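Acetylxylan esterase / glucomannan deacetylase (Cellvibrio japonicus, PDB 2W9X) removes acetyl groups from plant cell wall glucomannan and xylan, with a large preference for glucomannan, as a secreted carbohydrate esterase of family 2. Local coordinates at residues 260-263 and 264-267; 251-254 and 255-259; 270-273 and 274-277; 198-202 and 203-207; 307-310 and 311-315. All coordinates share one frame; numbering follows the deposited sequence. Where two conformers were deposited one is given.

Overall arrangement
All five contacts are local and follow one another along the chain without nesting, all in the SGNH-type hydrolase part. Contact 4 comes first, a hairpin-like loop after strand 191-196 that carries Gly-199 close to Ser-151, the probable nucleophile. Contact 2 closes a beta turn in the loop after helix 246-249 and touches contact 4 through the Glu-257 to Arg-204 salt bridge. Contact 1 then starts helix 262-283, bonded back to contact 2 through Arg-262 and Thr-251, and contact 3 lies further along it; both pack on the loop of contact 4, at Val-203. Contact 5, near the end of helix 300-314, lies beside contact 3, the two helices meeting through valine, leucine and tyrosine side chains and Gln-311.

Contact 1 of 5, residues 260-263 and 264-267; sequences KTRE and ALHA
Arg-262 and His-266, one helical turn apart, meet through both backbone and side chain. The His-266 N-H points almost straight at Arg-262 O (3.0 Å, 174°). The same carbonyl oxygen sits over the centre of the imidazole, 3.3 Å from His-266 CG, so one acceptor lies against the ring face as well. At the far end of the ring His-266 NE2 comes within 3.7 Å of Arg-262 CG. The arginine chain leaves with CG opposite its backbone N (chi1 -155°) and bends at the next bond, which sets its guanidinium almost perpendicular to the imidazole. Over one face of that guanidinium lies Leu-265 CD2, 4.0 Å from Arg-262 NH1. Further out, Glu-300 positions both groups: its carboxylate pairs with Arg-262 NH2 and takes a hydrogen bond from His-266 NE2, while Arg-262 NH1 bonds to Thr-251 O. At the start of the turn Thr-261 OG1 accepts from Ala-264 N at 3.0 Å, and the Ala-264 methyl packs beside that oxygen. A threonine N-cap followed by i to i+4 backbone bonds is the classic opening of an alpha helix, here helix 262-283 of the SGNH hydrolase fold.

Contact 2 of 5, residues 251-254 and 255-259; sequences TALN and DNERW
Glu-257 folds back to Asn-254 and grips it twice with one carboxylate oxygen. OE1 accepts from Asn-254 N at 2.8 Å in a nearly straight bond (173°), met on its anti side but somewhat out of the carboxylate plane. The Asn-254 amide adds a second bond, ND2 to Glu-257 OE1 at 3.1 Å, more bent and arriving from the other face of the carboxylate, whose plane stands 32° from that of the amide. The glutamate reaches this far because it is extended beyond CG (chi2 -166°), with CG lying beside its own backbone N. Asn-254 also has CG beside its backbone N, and the turn of the amide about the next bond then brings ND2 to the oxygen that its own N-H meets. The other glutamate oxygen, OE2, is engaged by Arg-204 in a salt bridge, and Asn-254 ND2 has a further partner in Asn-207 OD1; the buried carboxylate thus joins this loop to the loop of residues 203-207. Next to it, Leu-253 crosses Trp-259 at about a right angle, its CD2 3.7 Å from Trp-259 CE3. The indole NE1 is hydrogen-bonded to Asp-268. A weak bond from Glu-257 N to Asn-254 O, at 3.5 Å, closes a type I beta turn reinforced by a side chain that reaches back to the backbone of its first residue.

Contact 3 of 5, residues 270-273 and 274-277; sequences VANY and VKFV
Tyr-273 lies obliquely across Val-277 one turn further on, with ring atom CE2 3.9 Å from Val-277 CG2; CD2 is equally near, so the methyl is shared between these two ring atoms. Tyr-273 swings its ring beside its own carbonyl carbon (chi1 -153°), which carries it along the buried flank of the helix. Val-277 CG2 also rests 3.6 Å from Tyr-273 O, the carbonyl that accepts the Val-277 N-H. One turn earlier Val-274 does much the same: its CG2 lies 3.2 Å from Val-270 O, while the two valine side chains keep a looser 4.3 Å between Val-270 CG1 and Val-274 CG2. Helix 262-283 is the crossover of a beta-alpha-beta unit, and Tyr-273 and Val-277 pack on its strands 239-243 and 288-294; Val-270 and Val-274 sit at the helix-helix side, against Gln-311 of helix 300-314. Phe-276 is buried too, but its ring leads away from residues 270-273 to an edge-to-face meeting with Tyr-219. The solvent flank is sparser. Ala-271 and Lys-275 are exposed, joined mainly by the backbone bond from Lys-275 N to Ala-271 O at 2.9 Å. Asn-272, at the margin and packed on Ile-202 and Val-203, brings OD1 no nearer than 4.3 Å to Lys-275 CD, and its ND2 turns back to the Asp-268 carbonyl.

Contact 4 of 5, residues 198-202 and 203-207; sequences SGFGI and VRNYN
Two hydrogen bonds hold Gly-199 and Gly-201 against the returning chain at Tyr-206 and Asn-205. Tyr-206 N donates to Gly-199 O at 2.7 Å, in the carbonyl plane. Asn-205 OD1 accepts from Gly-201 N at 2.9 Å on a lone pair in its amide plane, while its ND2 reaches the carbonyls of Thr-209 and Lys-213, so both ends of the amide are held. A carbon donor adds to these: Gly-201 CA lies 3.3 Å from Arg-204 O, the lack of a side chain at Gly-201 letting the two limbs of the loop come this close. Among the van der Waals contacts, Phe-200 CD1 touches Asn-205 OD1 at 3.2 Å, ring and amide planes being 74° apart, and Ile-202 CG2 meets Val-203 CG1 at 4.0 Å. Asn-205 carries CG beside its backbone N (chi1 -50°), which helps bring OD1 to the Gly-201 N-H. Gly-199 lies next to Ser-151, the inferred nucleophile, and Asn-247; it probably stabilises the transition state, as in the oxyanion hole of SGNH hydrolases. The loop leaves strand 191-196 and is flanked by helix 215-218 at Phe-200 and Ile-202 and by helix 262-283 at Val-203, with Asp-248 accepting the backbone N-H groups at its tip.

Contact 5 of 5, residues 307-310 and 311-315; sequences KVVA and QLKGG
Gln-311 carries the only flat side-chain group here, and it is the stem of that group that meets Lys-307. CB of Gln-311 lies 3.4 Å from Lys-307 O and CG follows at 3.6 Å from the same oxygen, which already accepts the Gln-311 N-H. Gln-311 was modelled in two conformers, so which atoms its amide faces and edges offer is doubtful; in the conformer described the side chain runs toward Val-270 and Val-274 of helix 262-283. On the buried flank Val-308 and Leu-312 lie side by side, CG1 of the valine 3.7 Å from CD1 of the leucine. Leucine CG sits beside its own backbone N (chi1 -78°), which, with the next torsion, brings CD1 close to the Val-308 carbonyl oxygen as well. These two belong to helix 300-314 of the beta-alpha-beta unit formed with strands 288-294 and 320-325: Val-308 rests on Leu-291 and Leu-312 on Val-320. Beside them Val-309 CG1 packs against the aliphatic chain of Lys-313, 3.7 Å from CE. That lysine runs extended and then bends at its last torsion (chi4 -74°), delivering NZ to the His-318 carbonyl. Gly-314 N bonds to Ala-310 O at 2.9 Å near the end of the helix, and Gly-314 O takes a hydrogen bond from Lys-326 of the second subunit, whose Ala-302 also packs on Ala-310.

Contact 1 of 5, residues 260-263 and 264-267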
# COMPACT_ATOMS: atom_id res chain seq x y z
N LYS B 260 -18.16 13.30 21.64
CA LYS B 260 -18.47 14.70 21.95
C LYS B 260 -17.56 15.71 21.25
O LYS B 260 -17.82 16.92 21.29
CB LYS B 260 -18.44 14.92 23.47
CG LYS B 260 -19.45 14.08 24.23
CD LYS B 260 -20.86 14.27 23.68
CE LYS B 260 -21.87 13.40 24.40
NZ LYS B 260 -23.19 13.52 23.73
N THR B 261 -16.49 15.21 20.63
CA THR B 261 -15.60 16.01 19.81
C THR B 261 -15.26 15.20 18.57
O THR B 261 -15.33 13.96 18.59
CB THR B 261 -14.27 16.31 20.53
OG1 THR B 261 -13.61 15.08 20.83
CG2 THR B 261 -14.47 17.13 21.83
N ARG B 262 -14.90 15.89 17.50
CA ARG B 262 -14.38 15.27 16.29
C ARG B 262 -13.12 14.42 16.55
O ARG B 262 -12.93 13.37 15.94
CB ARG B 262 -14.08 16.33 15.22
CG ARG B 262 -14.13 15.80 13.80
CD ARG B 262 -15.60 15.62 13.37
NE ARG B 262 -15.72 15.06 12.03
CZ ARG B 262 -16.87 14.67 11.48
NH1 ARG B 262 -18.01 14.77 12.16
NH2 ARG B 262 -16.88 14.18 10.24
N GLU B 263 -12.25 14.90 17.44
CA GLU B 263 -11.03 14.15 17.76
C GLU B 263 -11.41 12.81 18.38
O GLU B 263 -10.77 11.79 18.09
CB GLU B 263 -10.11 14.95 18.70
CG GLU B 263 -9.49 16.21 18.08
CD GLU B 263 -10.52 17.27 17.65
OE1 GLU B 263 -11.48 17.54 18.42
OE2 GLU B 263 -10.35 17.83 16.53
N ALA B 264 -12.46 12.80 19.22
CA ALA B 264 -12.95 11.56 19.83
C ALA B 264 -13.40 10.53 18.80
O ALA B 264 -13.11 9.34 18.94
CB ALA B 264 -14.09 11.83 20.82
N LEU B 265 -14.11 11.01 17.78
CA LEU B 265 -14.57 10.18 16.69
C LEU B 265 -13.39 9.59 15.91
O LEU B 265 -13.36 8.39 15.63
CB LEU B 265 -15.51 10.99 15.78
CG LEU B 265 -16.12 10.29 14.55
CD1 LEU B 265 -16.99 9.08 14.93
CD2 LEU B 265 -16.92 11.27 13.69
N HIS B 266 -12.42 10.45 15.54
CA HIS B 266 -11.19 10.00 14.88
C HIS B 266 -10.48 8.90 15.65
O HIS B 266 -10.11 7.87 15.08
CB HIS B 266 -10.18 11.14 14.66
CG HIS B 266 -10.67 12.23 13.76
ND1 HIS B 266 -10.18 13.52 13.81
CD2 HIS B 266 -11.62 12.23 12.79
CE1 HIS B 266 -10.80 14.26 12.92
NE2 HIS B 266 -11.67 13.50 12.28
N ALA B 267 -10.29 9.14 16.95
CA ALA B 267 -9.59 8.20 17.81
C ALA B 267 -10.31 6.84 17.84
O ALA B 267 -9.70 5.79 17.67
CB ALA B 267 -9.45 8.78 19.22

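Contact 2 of 5, residues 251-254 and 255-259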
# COMPACT_ATOMS: atom_id res chain seq x y z
N THR B 251 -20.83 13.50 7.83
CA THR B 251 -21.71 14.44 8.50
C THR B 251 -21.10 14.89 9.82
O THR B 251 -20.24 14.20 10.39
CB THR B 251 -23.12 13.85 8.82
OG1 THR B 251 -22.97 12.68 9.64
CG2 THR B 251 -23.91 13.49 7.56
N ALA B 252 -21.56 16.04 10.28
CA ALA B 252 -21.21 16.57 11.58
C ALA B 252 -21.88 15.75 12.68
O ALA B 252 -22.95 15.19 12.49
CB ALA B 252 -21.69 18.03 11.66
N LEU B 253 -21.24 15.70 13.85
CA LEU B 253 -21.82 15.05 15.02
C LEU B 253 -23.07 15.80 15.51
O LEU B 253 -23.09 17.02 15.58
CB LEU B 253 -20.78 14.95 16.14
CG LEU B 253 -19.62 13.97 15.92
CD1 LEU B 253 -18.38 14.40 16.72
CD2 LEU B 253 -20.04 12.54 16.26
N ASN B 254 -24.11 15.04 15.83
CA ASN B 254 -25.25 15.58 16.57
C ASN B 254 -24.96 15.61 18.06
O ASN B 254 -24.02 14.95 18.50
CB ASN B 254 -26.49 14.77 16.25
CG ASN B 254 -26.84 14.84 14.78
OD1 ASN B 254 -27.43 15.82 14.33
ND2 ASN B 254 -26.43 13.82 14.01
N ASP B 255 -25.77 16.35 18.81
CA ASP B 255 -25.59 16.52 20.25
C ASP B 255 -25.77 15.21 21.02
O ASP B 255 -25.12 15.01 22.04
CB ASP B 255 -26.59 17.55 20.80
CG ASP B 255 -26.29 18.99 20.34
OD1 ASP B 255 -25.10 19.31 20.09
OD2 ASP B 255 -27.26 19.79 20.24
N ASN B 256 -26.65 14.34 20.54
CA ASN B 256 -26.99 13.12 21.28
C ASN B 256 -26.06 11.91 21.04
O ASN B 256 -26.30 10.83 21.57
CB ASN B 256 -28.46 12.75 21.06
CG ASN B 256 -28.76 12.36 19.61
OD1 ASN B 256 -27.91 12.45 18.73
ND2 ASN B 256 -30.00 11.93 19.37
N GLU B 257 -25.01 12.10 20.25
CA GLU B 257 -24.09 11.02 19.88
C GLU B 257 -22.99 10.84 20.94
O GLU B 257 -22.69 11.77 21.69
CB GLU B 257 -23.47 11.30 18.52
CG GLU B 257 -24.49 11.37 17.39
CD GLU B 257 -23.85 11.32 16.01
OE1 GLU B 257 -24.00 12.29 15.24
OE2 GLU B 257 -23.21 10.30 15.68
N ARG B 258 -22.39 9.65 20.99
CA ARG B 258 -21.50 9.32 22.11
C ARG B 258 -20.13 10.00 22.01
O ARG B 258 -19.49 10.24 23.03
CB ARG B 258 -21.38 7.80 22.30
CG ARG B 258 -20.77 7.05 21.13
CD ARG B 258 -20.79 5.57 21.43
NE ARG B 258 -20.06 4.79 20.43
CZ ARG B 258 -18.80 4.37 20.57
NH1 ARG B 258 -18.23 3.65 19.60
NH2 ARG B 258 -18.11 4.64 21.69
N TRP B 259 -19.71 10.33 20.79
CA TRP B 259 -18.50 11.14 20.59
C TRP B 259 -18.87 12.60 20.75
O TRP B 259 -19.79 13.08 20.08
CB TRP B 259 -17.93 10.89 19.20
CG TRP B 259 -17.93 9.44 18.82
CD1 TRP B 259 -16.93 8.53 19.05
CD2 TRP B 259 -18.98 8.73 18.16
NE1 TRP B 259 -17.29 7.30 18.57
CE2 TRP B 259 -18.55 7.39 18.03
CE3 TRP B 259 -20.26 9.09 17.69
CZ2 TRP B 259 -19.34 6.40 17.43
CZ3 TRP B 259 -21.04 8.11 17.09
CH2 TRP B 259 -20.57 6.78 16.96

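Contact 3 of 5, residues 270-273 and 274-277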
# COMPACT_ATOMS: atom_id res chain seq x y z
N VAL B 270 -10.17 5.05 14.44
CA VAL B 270 -8.85 4.48 14.14
C VAL B 270 -8.63 3.18 14.94
O VAL B 270 -8.21 2.16 14.36
CB VAL B 270 -7.67 5.51 14.29
CG1 VAL B 270 -6.32 4.80 14.23
CG2 VAL B 270 -7.73 6.59 13.21
N ALA B 271 -8.93 3.21 16.24
CA ALA B 271 -8.70 2.07 17.14
C ALA B 271 -9.49 0.84 16.69
O ALA B 271 -8.96 -0.26 16.65
CB ALA B 271 -9.05 2.43 18.59
N ASN B 272 -10.76 1.03 16.36
CA ASN B 272 -11.60 -0.08 15.95
C ASN B 272 -11.28 -0.65 14.58
O ASN B 272 -11.37 -1.86 14.37
CB ASN B 272 -13.06 0.30 16.05
CG ASN B 272 -13.57 0.13 17.44
OD1 ASN B 272 -13.93 -0.98 17.83
ND2 ASN B 272 -13.53 1.20 18.23
N TYR B 273 -10.91 0.22 13.65
CA TYR B 273 -10.49 -0.23 12.33
C TYR B 273 -9.23 -1.08 12.47
O TYR B 273 -9.15 -2.17 11.89
CB TYR B 273 -10.23 0.97 11.41
CG TYR B 273 -10.41 0.70 9.92
CD1 TYR B 273 -10.74 1.75 9.06
CD2 TYR B 273 -10.23 -0.58 9.38
CE1 TYR B 273 -10.89 1.54 7.69
CE2 TYR B 273 -10.39 -0.81 8.00
CZ TYR B 273 -10.72 0.26 7.17
OH TYR B 273 -10.88 0.05 5.82
N VAL B 274 -8.26 -0.60 13.25
CA VAL B 274 -7.03 -1.37 13.50
C VAL B 274 -7.38 -2.71 14.14
O VAL B 274 -6.89 -3.76 13.71
CB VAL B 274 -5.98 -0.58 14.35
CG1 VAL B 274 -4.81 -1.47 14.79
CG2 VAL B 274 -5.46 0.64 13.57
N LYS B 275 -8.26 -2.66 15.14
CA LYS B 275 -8.68 -3.87 15.87
C LYS B 275 -9.29 -4.89 14.91
O LYS B 275 -8.98 -6.09 14.97
CB LYS B 275 -9.70 -3.49 16.95
CG LYS B 275 -9.96 -4.55 18.02
CD LYS B 275 -11.35 -4.34 18.62
CE LYS B 275 -11.54 -5.10 19.91
NZ LYS B 275 -12.92 -4.86 20.40
N PHE B 276 -10.15 -4.39 14.02
CA PHE B 276 -10.86 -5.24 13.05
C PHE B 276 -9.94 -6.00 12.10
O PHE B 276 -10.06 -7.21 11.91
CB PHE B 276 -11.85 -4.39 12.24
CG PHE B 276 -12.71 -5.19 11.28
CD1 PHE B 276 -13.42 -6.32 11.72
CD2 PHE B 276 -12.82 -4.80 9.95
CE1 PHE B 276 -14.22 -7.05 10.83
CE2 PHE B 276 -13.62 -5.53 9.05
CZ PHE B 276 -14.32 -6.65 9.49
N VAL B 277 -9.01 -5.27 11.48
CA VAL B 277 -8.07 -5.85 10.54
C VAL B 277 -7.20 -6.89 11.24
O VAL B 277 -6.97 -7.98 10.70
CB VAL B 277 -7.21 -4.76 9.85
CG1 VAL B 277 -6.05 -5.39 9.06
CG2 VAL B 277 -8.10 -3.85 8.93

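Contact 4 of 5, residues 198-202 and 203-207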
# COMPACT_ATOMS: atom_id res chain seq x y z
N SER B 198 -25.62 -0.94 3.45
CA SER B 198 -25.70 0.49 3.19
C SER B 198 -25.88 1.34 4.44
O SER B 198 -26.69 1.01 5.30
CB SER B 198 -26.84 0.81 2.20
OG SER B 198 -26.60 0.24 0.93
N GLY B 199 -25.14 2.45 4.52
CA GLY B 199 -25.28 3.39 5.63
C GLY B 199 -24.32 3.16 6.79
O GLY B 199 -24.23 3.99 7.71
N PHE B 200 -23.59 2.05 6.76
CA PHE B 200 -22.82 1.63 7.94
C PHE B 200 -21.35 2.07 7.89
O PHE B 200 -20.77 2.23 6.81
CB PHE B 200 -22.94 0.11 8.21
CG PHE B 200 -24.29 -0.30 8.78
CD1 PHE B 200 -24.54 -0.24 10.15
CD2 PHE B 200 -25.32 -0.75 7.93
CE1 PHE B 200 -25.79 -0.61 10.68
CE2 PHE B 200 -26.57 -1.12 8.43
CZ PHE B 200 -26.81 -1.06 9.82
N GLY B 201 -20.76 2.28 9.07
CA GLY B 201 -19.36 2.69 9.18
C GLY B 201 -18.56 1.77 10.09
O GLY B 201 -19.07 0.76 10.56
N ILE B 202 -17.30 2.12 10.32
CA ILE B 202 -16.45 1.45 11.34
C ILE B 202 -17.03 1.54 12.76
O ILE B 202 -17.14 0.51 13.46
CB ILE B 202 -14.99 2.02 11.33
CG1 ILE B 202 -14.30 1.68 10.00
CG2 ILE B 202 -14.16 1.56 12.55
CD1 ILE B 202 -14.12 0.20 9.71
N VAL B 203 -17.37 2.75 13.20
CA VAL B 203 -17.97 2.96 14.53
C VAL B 203 -19.24 3.79 14.44
O VAL B 203 -20.13 3.67 15.29
CB VAL B 203 -17.00 3.67 15.56
CG1 VAL B 203 -15.84 2.75 15.97
CG2 VAL B 203 -16.48 5.02 15.03
N ARG B 204 -19.31 4.64 13.41
CA ARG B 204 -20.40 5.61 13.28
C ARG B 204 -21.08 5.43 11.92
O ARG B 204 -20.41 5.33 10.91
CB ARG B 204 -19.87 7.05 13.44
CG ARG B 204 -20.95 8.12 13.38
CD ARG B 204 -20.34 9.48 13.61
NE ARG B 204 -21.41 10.46 13.67
CZ ARG B 204 -21.68 11.34 12.71
NH1 ARG B 204 -20.90 11.41 11.63
NH2 ARG B 204 -22.71 12.18 12.85
N ASN B 205 -22.41 5.35 11.91
CA ASN B 205 -23.14 5.13 10.65
C ASN B 205 -23.67 6.45 10.10
O ASN B 205 -23.54 7.48 10.76
CB ASN B 205 -24.26 4.12 10.89
CG ASN B 205 -23.77 2.87 11.61
OD1 ASN B 205 -22.78 2.26 11.20
ND2 ASN B 205 -24.47 2.47 12.66
N TYR B 206 -24.31 6.43 8.92
CA TYR B 206 -24.80 7.67 8.31
C TYR B 206 -25.58 8.57 9.27
O TYR B 206 -26.61 8.17 9.84
CB TYR B 206 -25.66 7.43 7.06
CG TYR B 206 -26.07 8.75 6.45
CD1 TYR B 206 -25.13 9.55 5.83
CD2 TYR B 206 -27.39 9.21 6.53
CE1 TYR B 206 -25.48 10.78 5.28
CE2 TYR B 206 -27.75 10.44 5.97
CZ TYR B 206 -26.78 11.22 5.37
OH TYR B 206 -27.09 12.45 4.81
N ASN B 207 -25.10 9.81 9.44
CA ASN B 207 -25.69 10.78 10.36
C ASN B 207 -25.99 10.25 11.78
O ASN B 207 -26.98 10.65 12.42
CB ASN B 207 -26.93 11.45 9.74
CG ASN B 207 -27.40 12.66 10.54
OD1 ASN B 207 -26.58 13.43 11.07
ND2 ASN B 207 -28.71 12.80 10.68

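Contact 5 of 5, residues 307-310 and 311-315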
# COMPACT_ATOMS: atom_id res chain seq x y z
N LYS B 307 -3.80 6.89 8.98
CA LYS B 307 -3.39 6.64 10.37
C LYS B 307 -3.58 5.16 10.73
O LYS B 307 -2.75 4.58 11.44
CB LYS B 307 -4.21 7.48 11.35
CG LYS B 307 -4.05 9.01 11.27
CD LYS B 307 -5.01 9.65 12.32
CE LYS B 307 -5.20 11.15 12.15
NZ LYS B 307 -6.23 11.68 13.13
N VAL B 308 -4.68 4.57 10.24
CA VAL B 308 -4.96 3.14 10.41
C VAL B 308 -3.86 2.27 9.77
O VAL B 308 -3.32 1.37 10.41
CB VAL B 308 -6.36 2.75 9.85
CG1 VAL B 308 -6.60 1.23 9.90
CG2 VAL B 308 -7.45 3.45 10.65
N VAL B 309 -3.53 2.55 8.52
CA VAL B 309 -2.50 1.77 7.82
C VAL B 309 -1.16 1.88 8.58
O VAL B 309 -0.45 0.88 8.79
CB VAL B 309 -2.31 2.25 6.36
CG1 VAL B 309 -1.14 1.51 5.71
CG2 VAL B 309 -3.58 2.01 5.57
N ALA B 310 -0.83 3.09 9.01
CA ALA B 310 0.41 3.33 9.76
C ALA B 310 0.49 2.60 11.10
O ALA B 310 1.55 2.06 11.43
CB ALA B 310 0.65 4.83 9.94
N GLN B 311 -0.62 2.56 11.82
CA GLN B 311 -0.71 1.90 13.11
C GLN B 311 -0.72 0.38 12.99
O GLN B 311 -0.24 -0.31 13.89
CB GLN B 311 -1.95 2.38 13.88
CG GLN B 311 -1.66 3.60 14.72
CD GLN B 311 -2.84 4.03 15.55
OE1 GLN B 311 -2.92 5.18 15.98
NE2 GLN B 311 -3.75 3.12 15.80
N LEU B 312 -1.27 -0.12 11.89
CA LEU B 312 -1.22 -1.52 11.56
C LEU B 312 0.22 -1.95 11.28
O LEU B 312 0.70 -2.91 11.89
CB LEU B 312 -2.14 -1.87 10.38
CG LEU B 312 -3.63 -1.98 10.72
CD1 LEU B 312 -4.50 -1.80 9.45
CD2 LEU B 312 -3.96 -3.29 11.47
N LYS B 313 0.90 -1.24 10.38
CA LYS B 313 2.30 -1.54 10.04
C LYS B 313 3.22 -1.42 11.25
O LYS B 313 4.08 -2.26 11.47
CB LYS B 313 2.78 -0.64 8.91
CG LYS B 313 2.12 -0.92 7.59
CD LYS B 313 2.64 0.03 6.53
CE LYS B 313 2.06 -0.29 5.16
NZ LYS B 313 2.68 -1.52 4.59
N GLY B 314 3.02 -0.36 12.04
CA GLY B 314 3.74 -0.12 13.28
C GLY B 314 3.59 -1.23 14.30
O GLY B 314 4.51 -1.49 15.08
N GLY B 315 2.45 -1.90 14.29
CA GLY B 315 2.21 -3.06 15.14
C GLY B 315 2.69 -4.37 14.54
O GLY B 315 2.59 -5.43 15.18